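Local coordinates for protein nicotinamide-nucleotide adenylyltransferase NadR family / Ribosylnicotinamide kinase (Lactococcus lactis subsp. cremoris, PDB 6GYE) that probably phosphorylates nicotinamide riboside to the mononucleotide and may also adenylylate that product to give NAD+, at residues L46-Y51 with R68-A73; R103-I108 with A130-R135. All coordinates share one frame; numbering follows the deposited sequence.

In the fold
From the N terminus, the chain lays down strand 15-21 at the middle of a five-stranded parallel sheet and then moves outward to strand 43-50. Contact 1 closes the first loop, bringing helix 63-73 back over that strand before the chain enters the edge strand 80-86. Contact 2 follows in series, neither nested in contact 1 nor crossing it, and joins helix 95-110 to the end of helix 126-133 around the excursion through strand 118-123. The two contacts lie on opposite faces of the sheet, with centres about 19 Å apart. They meet through strand 43-50, where V47 CG1 packs 4.2 Å from L107 CD1.

Contact 1. Residues L46-Y51 with R68-A73; sequences LVVSGY and RYLREA. With SO4 (sulfate ion), chain D.
L70 lies over the strand between L46 and V48, the two residues of 46-51 that point at helix 63-73. The packing is wholly apolar and uses separate parts of the leucine: its CD1 methyl meets CD1 of L46 at 4.1 Å, while its branching carbon CG sits 4.2 Å from CG2 of V48. The L46 and L70 side chains cross at about a right angle, and the contact between them is one methyl against another. In V48, CG1 is anti to the backbone N (chi1 -165°) and CG2 is anti to the carbonyl carbon, which places CG2 as the branch that meets the helix. All three side chains are buried, and L70 also reaches V82 on the neighbouring strand 80-86.

One residue earlier the surroundings are quite different. Y69 takes no part in the strand packing; its hydroxyl donates to O1 of a sulfate ion, probably carried over from the crystallisation liquor. O1 lies at the ring edge, in its plane; the modelled OH to O1 separation of 2.5 Å is very short, and its exact value is doubtful. K65 holds the same ion, and F175 meets the Y69 ring edge-to-face. R68 and E72 are exposed, whereas R71, also at the surface, donates from NE to the carbonyl oxygen of V82. A helix packed in this way on one parallel strand and leading into the next is the beta-alpha-beta crossover of a Rossmann-like nucleotidyltransferase fold.

Contact 2. Residues R103-I108 with A130-R135; sequences RLFELI and AELKKR
The helical segment 103-108 faces the last turn of helix 126-133 and the residues after it, with the CA atoms of L104 and L132 9.8 Å apart. Both helices belong to beta-alpha-beta crossovers of the Rossmann-like domain, cover the same face of its parallel sheet and share strand 118-123, whose F121 touches L104 and L132 alike.

L132 is the side chain of 130-135 that both L104 and F105 meet. Its CG stands anti to the backbone N (chi1 -159°), which brings CD1 close to L104 and F105 although the first bond of the side chain does not aim at them. CD2 of L104, whose side chain runs at about a right angle to that of L132, meets L132 CD1 at 3.9 Å. F105 CE2 lies 4.1 Å from the same L132 CD1. The phenyl ring also reaches the backbone beyond the helix: CE2 comes within 3.3 Å of the carbonyl oxygen of R135, which approaches obliquely. Y143 of the edge strand 142-147 adds an edge-to-face ring contact. Were F105 replaced by alanine, L132 CD1 would probably lose its ring contact, and the R135 carbonyl and the Y143 ring their aromatic neighbour.

At the more exposed side of the contact, polar groups take over. R135 NE forms a salt bridge with D98 of helix 95-110, while NH1 bonds to the E131 carbonyl oxygen, which lies nearly in the guanidinium plane; together these hold the group's rotation. E131 OE2 takes two donors, R135 NH1 at 2.8 Å through its anti lone pair and K134 NZ at 3.0 Å from the syn side, 30° out of the carboxylate plane.

Contact 1. Residues L46-Y51 with R68-A73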
loop_
_atom_site.group_PDB
_atom_site.type_symbol
_atom_site.label_atom_id
_atom_site.label_comp_id
_atom_site.label_asym_id
_atom_site.label_seq_id
_atom_site.Cartn_x
_atom_site.Cartn_y
_atom_site.Cartn_z
ATOM N N LEU A 46 -5.812 10.501 19.754
ATOM C CA LEU A 46 -6.384 10.318 18.427
ATOM C C LEU A 46 -7.349 9.150 18.460
ATOM O O LEU A 46 -6.988 8.064 18.916
ATOM C CB LEU A 46 -5.317 10.056 17.371
ATOM C CG LEU A 46 -4.248 11.119 17.153
ATOM C CD1 LEU A 46 -3.351 10.739 15.959
ATOM C CD2 LEU A 46 -4.886 12.498 16.986
ATOM N N VAL A 47 -8.582 9.371 18.012
ATOM C CA VAL A 47 -9.567 8.298 17.998
ATOM C C VAL A 47 -9.817 7.880 16.556
ATOM O O VAL A 47 -10.305 8.671 15.746
ATOM C CB VAL A 47 -10.862 8.691 18.712
ATOM C CG1 VAL A 47 -11.876 7.574 18.588
ATOM C CG2 VAL A 47 -10.573 8.940 20.181
ATOM N N VAL A 48 -9.434 6.647 16.231
ATOM C CA VAL A 48 -9.725 6.037 14.939
ATOM C C VAL A 48 -11.035 5.296 15.091
ATOM O O VAL A 48 -11.108 4.329 15.860
ATOM C CB VAL A 48 -8.627 5.050 14.515
ATOM C CG1 VAL A 48 -8.767 4.727 13.039
ATOM C CG2 VAL A 48 -7.256 5.558 14.865
ATOM N N SER A 49 -12.064 5.731 14.372
ATOM C CA SER A 49 -13.345 5.045 14.445
ATOM C C SER A 49 -13.562 4.210 13.188
ATOM O O SER A 49 -12.980 4.476 12.130
ATOM C CB SER A 49 -14.489 6.044 14.648
ATOM O OG SER A 49 -14.507 6.991 13.605
ATOM N N GLY A 50 -14.376 3.169 13.329
ATOM C CA GLY A 50 -14.641 2.279 12.212
ATOM C C GLY A 50 -15.589 1.166 12.607
ATOM O O GLY A 50 -15.930 0.986 13.783
ATOM N N TYR A 51 -16.007 0.413 11.592
ATOM C CA TYR A 51 -16.877 -0.743 11.773
ATOM C C TYR A 51 -16.692 -1.656 10.571
ATOM O O TYR A 51 -16.199 -1.229 9.524
ATOM C CB TYR A 51 -18.355 -0.331 11.933
ATOM C CG TYR A 51 -18.866 0.583 10.833
ATOM C CD1 TYR A 51 -18.738 1.972 10.934
ATOM C CD2 TYR A 51 -19.471 0.065 9.693
ATOM C CE1 TYR A 51 -19.196 2.815 9.925
ATOM C CE2 TYR A 51 -19.937 0.902 8.684
ATOM C CZ TYR A 51 -19.793 2.272 8.803
ATOM O OH TYR A 51 -20.251 3.095 7.796
ATOM N N ARG A 68 -3.264 0.347 13.261
ATOM C CA ARG A 68 -1.828 0.015 13.288
ATOM C C ARG A 68 -1.016 1.040 12.507
ATOM O O ARG A 68 0.019 1.510 12.985
ATOM C CB ARG A 68 -1.564 -1.384 12.729
ATOM C CG ARG A 68 -1.972 -2.537 13.646
ATOM C CD ARG A 68 -1.307 -2.426 15.010
ATOM N NE ARG A 68 -1.456 -3.628 15.834
ATOM C CZ ARG A 68 -0.631 -4.676 15.808
ATOM N NH1 ARG A 68 0.430 -4.697 14.988
ATOM N NH2 ARG A 68 -0.870 -5.712 16.612
ATOM N N TYR A 69 -1.511 1.458 11.337
ATOM C CA TYR A 69 -0.785 2.449 10.550
ATOM C C TYR A 69 -0.635 3.769 11.309
ATOM O O TYR A 69 0.415 4.423 11.236
ATOM C CB TYR A 69 -1.493 2.676 9.220
ATOM C CG TYR A 69 -1.296 1.566 8.225
ATOM C CD1 TYR A 69 -0.604 0.412 8.570
ATOM C CD2 TYR A 69 -1.763 1.693 6.915
ATOM C CE1 TYR A 69 -0.405 -0.602 7.652
ATOM C CE2 TYR A 69 -1.565 0.675 5.978
ATOM C CZ TYR A 69 -0.879 -0.463 6.354
ATOM O OH TYR A 69 -0.682 -1.475 5.433
ATOM N N LEU A 70 -1.689 4.198 12.008
ATOM C CA LEU A 70 -1.612 5.423 12.799
ATOM C C LEU A 70 -0.601 5.293 13.929
ATOM O O LEU A 70 0.161 6.230 14.204
ATOM C CB LEU A 70 -2.992 5.784 13.367
ATOM C CG LEU A 70 -3.949 6.726 12.616
ATOM C CD1 LEU A 70 -3.564 8.181 12.801
ATOM C CD2 LEU A 70 -4.005 6.398 11.148
ATOM N N ARG A 71 -0.595 4.145 14.614
ATOM C CA ARG A 71 0.373 3.952 15.684
ATOM C C ARG A 71 1.784 4.113 15.156
ATOM O O ARG A 71 2.621 4.770 15.783
ATOM C CB ARG A 71 0.197 2.576 16.331
ATOM C CG ARG A 71 -0.906 2.504 17.367
ATOM C CD ARG A 71 -0.537 3.240 18.643
ATOM N NE ARG A 71 -1.532 3.004 19.691
ATOM C CZ ARG A 71 -1.548 1.931 20.479
ATOM N NH1 ARG A 71 -0.620 0.994 20.362
ATOM N NH2 ARG A 71 -2.485 1.794 21.401
ATOM N N GLU A 72 2.055 3.548 13.981
ATOM C CA GLU A 72 3.373 3.694 13.386
ATOM C C GLU A 72 3.620 5.144 12.989
ATOM O O GLU A 72 4.719 5.675 13.193
ATOM C CB GLU A 72 3.514 2.754 12.187
ATOM C CG GLU A 72 4.914 2.715 11.617
ATOM C CD GLU A 72 5.053 1.855 10.354
ATOM O OE1 GLU A 72 4.230 0.932 10.106
ATOM O OE2 GLU A 72 6.000 2.133 9.588
ATOM N N ALA A 73 2.598 5.799 12.433
ATOM C CA ALA A 73 2.756 7.166 11.952
ATOM C C ALA A 73 3.112 8.110 13.078
ATOM O O ALA A 73 3.871 9.057 12.866
ATOM C CB ALA A 73 1.479 7.640 11.258
HETATM S S SO4 D . -1.470 -2.587 2.329
HETATM O O1 SO4 D . -1.128 -1.342 2.993
HETATM O O2 SO4 D . -0.579 -3.640 2.822
HETATM O O3 SO4 D . -2.842 -2.973 2.623
HETATM O O4 SO4 D . -1.342 -2.428 0.881
#

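Contact 2. Residues R103-I108 with A130-R135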
loop_
_atom_site.group_PDB
_atom_site.type_symbol
_atom_site.label_atom_id
_atom_site.label_comp_id
_atom_site.label_asym_id
_atom_site.label_seq_id
_atom_site.Cartn_x
_atom_site.Cartn_y
_atom_site.Cartn_z
ATOM N N ARG A 103 -18.561 3.831 25.147
ATOM C CA ARG A 103 -17.283 3.370 24.624
ATOM C C ARG A 103 -16.292 4.518 24.540
ATOM O O ARG A 103 -15.113 4.363 24.872
ATOM C CB ARG A 103 -17.483 2.741 23.248
ATOM C CG ARG A 103 -18.511 1.629 23.219
ATOM C CD ARG A 103 -18.538 0.969 21.853
ATOM N NE ARG A 103 -19.606 -0.021 21.754
ATOM C CZ ARG A 103 -19.922 -0.652 20.629
ATOM N NH1 ARG A 103 -19.250 -0.382 19.514
ATOM N NH2 ARG A 103 -20.910 -1.540 20.617
ATOM N N LEU A 104 -16.763 5.691 24.125
ATOM C CA LEU A 104 -15.864 6.825 23.969
ATOM C C LEU A 104 -15.252 7.232 25.303
ATOM O O LEU A 104 -14.032 7.397 25.416
ATOM C CB LEU A 104 -16.615 7.993 23.339
ATOM C CG LEU A 104 -15.773 9.251 23.303
ATOM C CD1 LEU A 104 -14.499 8.971 22.476
ATOM C CD2 LEU A 104 -16.575 10.390 22.719
ATOM N N PHE A 105 -16.080 7.385 26.332
ATOM C CA PHE A 105 -15.543 7.815 27.616
ATOM C C PHE A 105 -14.733 6.711 28.277
ATOM O O PHE A 105 -13.788 6.994 29.023
ATOM C CB PHE A 105 -16.671 8.304 28.512
ATOM C CG PHE A 105 -17.214 9.629 28.089
ATOM C CD1 PHE A 105 -16.477 10.784 28.303
ATOM C CD2 PHE A 105 -18.431 9.720 27.441
ATOM C CE1 PHE A 105 -16.956 12.019 27.893
ATOM C CE2 PHE A 105 -18.919 10.945 27.034
ATOM C CZ PHE A 105 -18.176 12.102 27.259
ATOM N N GLU A 106 -15.075 5.454 28.015
ATOM C CA GLU A 106 -14.215 4.376 28.476
ATOM C C GLU A 106 -12.823 4.499 27.862
ATOM O O GLU A 106 -11.815 4.340 28.557
ATOM C CB GLU A 106 -14.860 3.035 28.153
ATOM C CG GLU A 106 -14.084 1.842 28.652
ATOM C CD GLU A 106 -14.967 0.624 28.770
ATOM O OE1 GLU A 106 -14.853 -0.101 29.782
ATOM O OE2 GLU A 106 -15.804 0.417 27.866
ATOM N N LEU A 107 -12.752 4.831 26.566
ATOM C CA LEU A 107 -11.466 5.040 25.905
ATOM C C LEU A 107 -10.664 6.135 26.591
ATOM O O LEU A 107 -9.459 5.988 26.817
ATOM C CB LEU A 107 -11.683 5.421 24.446
ATOM C CG LEU A 107 -11.619 4.410 23.313
ATOM C CD1 LEU A 107 -11.468 5.164 21.993
ATOM C CD2 LEU A 107 -10.493 3.456 23.517
ATOM N N ILE A 108 -11.314 7.255 26.901
ATOM C CA ILE A 108 -10.638 8.358 27.581
ATOM C C ILE A 108 -10.128 7.912 28.946
ATOM O O ILE A 108 -8.996 8.215 29.342
ATOM C CB ILE A 108 -11.592 9.557 27.712
ATOM C CG1 ILE A 108 -11.958 10.096 26.335
ATOM C CG2 ILE A 108 -10.969 10.641 28.590
ATOM C CD1 ILE A 108 -12.845 11.305 26.384
ATOM N N ALA A 130 -23.889 17.906 19.388
ATOM C CA ALA A 130 -25.077 17.994 20.236
ATOM C C ALA A 130 -25.279 16.718 21.043
ATOM O O ALA A 130 -25.648 16.781 22.223
ATOM C CB ALA A 130 -26.316 18.312 19.397
ATOM N N GLU A 131 -25.071 15.552 20.419
ATOM C CA GLU A 131 -25.264 14.290 21.129
ATOM C C GLU A 131 -24.204 14.100 22.206
ATOM O O GLU A 131 -24.489 13.570 23.287
ATOM C CB GLU A 131 -25.250 13.117 20.142
ATOM C CG GLU A 131 -26.387 13.138 19.117
ATOM C CD GLU A 131 -27.795 13.112 19.743
ATOM O OE1 GLU A 131 -28.768 13.459 19.037
ATOM O OE2 GLU A 131 -27.933 12.756 20.936
ATOM N N LEU A 132 -22.981 14.544 21.937
ATOM C CA LEU A 132 -21.925 14.441 22.933
ATOM C C LEU A 132 -22.193 15.355 24.128
ATOM O O LEU A 132 -22.034 14.941 25.285
ATOM C CB LEU A 132 -20.587 14.760 22.279
ATOM C CG LEU A 132 -19.334 14.257 22.972
ATOM C CD1 LEU A 132 -19.533 12.828 23.416
ATOM C CD2 LEU A 132 -18.209 14.326 21.964
ATOM N N LYS A 133 -22.599 16.608 23.872
ATOM C CA LYS A 133 -22.799 17.563 24.962
ATOM C C LYS A 133 -23.845 17.088 25.968
ATOM O O LYS A 133 -23.791 17.477 27.140
ATOM C CB LYS A 133 -23.182 18.943 24.413
ATOM C CG LYS A 133 -21.990 19.854 24.144
ATOM C CD LYS A 133 -22.272 20.864 23.035
ATOM C CE LYS A 133 -23.452 21.739 23.353
ATOM N NZ LYS A 133 -23.771 22.646 22.217
ATOM N N LYS A 134 -24.833 16.302 25.530
ATOM C CA LYS A 134 -25.836 15.771 26.454
ATOM C C LYS A 134 -25.325 14.622 27.325
ATOM O O LYS A 134 -26.004 14.255 28.286
ATOM C CB LYS A 134 -27.075 15.306 25.687
ATOM C CG LYS A 134 -27.766 16.388 24.878
ATOM C CD LYS A 134 -29.030 15.854 24.202
ATOM C CE LYS A 134 -28.711 14.634 23.348
ATOM N NZ LYS A 134 -29.921 14.038 22.720
ATOM N N ARG A 135 -24.164 14.043 27.026
ATOM C CA ARG A 135 -23.756 12.785 27.643
ATOM C C ARG A 135 -22.414 12.881 28.362
ATOM O O ARG A 135 -21.743 11.862 28.540
ATOM C CB ARG A 135 -23.719 11.665 26.601
ATOM C CG ARG A 135 -25.098 11.264 26.077
ATOM C CD ARG A 135 -24.964 10.369 24.855
ATOM N NE ARG A 135 -26.248 9.849 24.389
ATOM C CZ ARG A 135 -27.095 10.530 23.622
ATOM N NH1 ARG A 135 -26.813 11.770 23.246
ATOM N NH2 ARG A 135 -28.226 9.973 23.227
#